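Microcin B17-processing protein McbC (Escherichia coli, PDB 6GRI) serves as the FMN-dependent nitroreductase-family dehydrogenase of the microcin B17 synthetase, oxidising azoline rings to azoles as the precursor peptide matures into the active antibiotic. Local coordinates at the interface of chains A and B. Residues are numbered along the deposited sequence; one frame, centred on the assembly and turned at random. Chains: chain A/B, Microcin B17-processing protein McbC.

The interface of chains A and B. Residues chain A 5, 151, 153, 160; chain B 60-63.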
# COMPACT_ATOMS: atom_id res chain seq x y z
N GLU A 5 22.24 27.31 5.02
CA GLU A 5 20.82 27.13 4.73
C GLU A 5 20.62 26.32 3.46
O GLU A 5 21.37 26.46 2.50
CB GLU A 5 20.10 28.49 4.61
CG GLU A 5 18.64 28.42 4.16
CD GLU A 5 17.83 29.68 4.44
OE1 GLU A 5 18.41 30.73 4.80
OE2 GLU A 5 16.58 29.62 4.30
N HIS A 151 13.14 25.52 17.27
CA HIS A 151 13.77 24.59 16.33
C HIS A 151 15.27 24.74 16.47
O HIS A 151 15.78 25.85 16.39
CB HIS A 151 13.35 24.93 14.91
CG HIS A 151 14.09 24.16 13.87
ND1 HIS A 151 14.97 24.76 12.99
CD2 HIS A 151 14.10 22.84 13.57
CE1 HIS A 151 15.48 23.83 12.19
NE2 HIS A 151 14.96 22.66 12.52
N LEU A 153 19.15 24.39 15.33
CA LEU A 153 19.95 24.44 14.12
C LEU A 153 21.32 23.86 14.49
O LEU A 153 22.16 24.57 15.04
CB LEU A 153 20.10 25.89 13.66
CG LEU A 153 18.83 26.66 13.30
CD1 LEU A 153 19.09 28.15 13.29
CD2 LEU A 153 18.28 26.20 11.96
N GLU A 160 15.70 28.70 17.03
CA GLU A 160 14.87 29.46 16.11
C GLU A 160 13.45 29.37 16.67
O GLU A 160 12.94 28.28 16.82
CB GLU A 160 14.98 28.81 14.74
CG GLU A 160 14.29 29.53 13.60
CD GLU A 160 14.54 28.85 12.26
OE1 GLU A 160 15.02 27.69 12.23
OE2 GLU A 160 14.26 29.47 11.22
N VAL B 60 17.82 23.05 7.33
CA VAL B 60 16.58 23.61 6.82
C VAL B 60 16.05 24.51 7.91
O VAL B 60 16.09 24.13 9.08
CB VAL B 60 15.57 22.49 6.55
CG1 VAL B 60 14.25 23.06 6.03
CG2 VAL B 60 16.16 21.49 5.57
N LEU B 61 15.55 25.69 7.56
CA LEU B 61 14.98 26.60 8.55
C LEU B 61 13.46 26.49 8.62
O LEU B 61 12.80 26.15 7.64
CB LEU B 61 15.36 28.04 8.25
CG LEU B 61 16.81 28.29 7.85
CD1 LEU B 61 17.00 29.78 7.67
CD2 LEU B 61 17.77 27.73 8.88
N PHE B 62 12.93 26.75 9.81
CA PHE B 62 11.50 26.95 10.03
C PHE B 62 11.06 28.34 9.56
O PHE B 62 9.88 28.58 9.33
CB PHE B 62 11.18 26.77 11.52
CG PHE B 62 9.72 26.86 11.84
CD1 PHE B 62 8.91 25.75 11.70
CD2 PHE B 62 9.16 28.05 12.29
CE1 PHE B 62 7.55 25.83 11.98
CE2 PHE B 62 7.81 28.14 12.57
CZ PHE B 62 7.00 27.02 12.42
N ARG B 63 12.02 29.27 9.46
CA ARG B 63 11.79 30.62 8.93
C ARG B 63 12.77 30.88 7.78
O ARG B 63 13.73 31.64 7.95
CB ARG B 63 11.98 31.65 10.05
CG ARG B 63 10.94 31.57 11.15
CD ARG B 63 9.86 32.64 11.02
NE ARG B 63 8.57 32.23 11.58
CZ ARG B 63 8.32 31.99 12.88
NH1 ARG B 63 9.27 32.10 13.81
NH2 ARG B 63 7.09 31.62 13.25
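A:Glu160 reaches across the two-fold interface of McbC to a loop of the partner chain, where its carboxylate caps two consecutive amides, a worked example of an acidic side chain gripping a neighbour mainly through its backbone. The firmer bond runs from B:Arg63 N to A:Glu160 OE2 at 2.9 Å, the donor standing above the carboxylate plane, 47° out of it. B:Phe62 N lies 3.3 Å from A:Glu160 OE1, a weak hydrogen bond. The loop turns at B:Phe62, which lets both amides face the one acid.

Beside this polar grip, B:Leu61 puts its side chain between A:Glu5, in an N-terminal loop, and A:Leu153 on strand 149-153, crossing each at about a right angle. Its methyl CD2 meets A:Leu153 CD2 at 3.5 Å, while the other branch, CD1, turns to A:Glu5, touching the carboxylate carbon CD at 3.3 Å. One residue earlier in the loop, the carbonyl oxygen of B:Val60 faces CE1 of A:His151, an approach to a ring carbon.

A:Glu160 lies on strand 158-163 and is fully extended, CG opposite the backbone N (chi1 -175°), which carries the acid out to the loop. A:His151, on strand 149-153, helps position the carboxylate: it donates from ND1 to A:Glu160 OE1 at 3.0 Å, nearly along the C-O axis though the oxygen is tilted somewhat out of the imidazole plane. This bond should restrict rotation of the carboxylate and may help to stabilise negative charge there. The guanidinium of B:Arg63 plays no direct part in holding the acid. Its chain bends at chi2 (-101°) and brings the group to the edge of the B:Phe62 ring, CZ in the ring plane, with one guanidinium face toward B:Phe62 CE2, which sits 3.6 Å off that face and away from its centre, leaving B:Arg63 NH1 6.2 Å from A:Glu160 OE2.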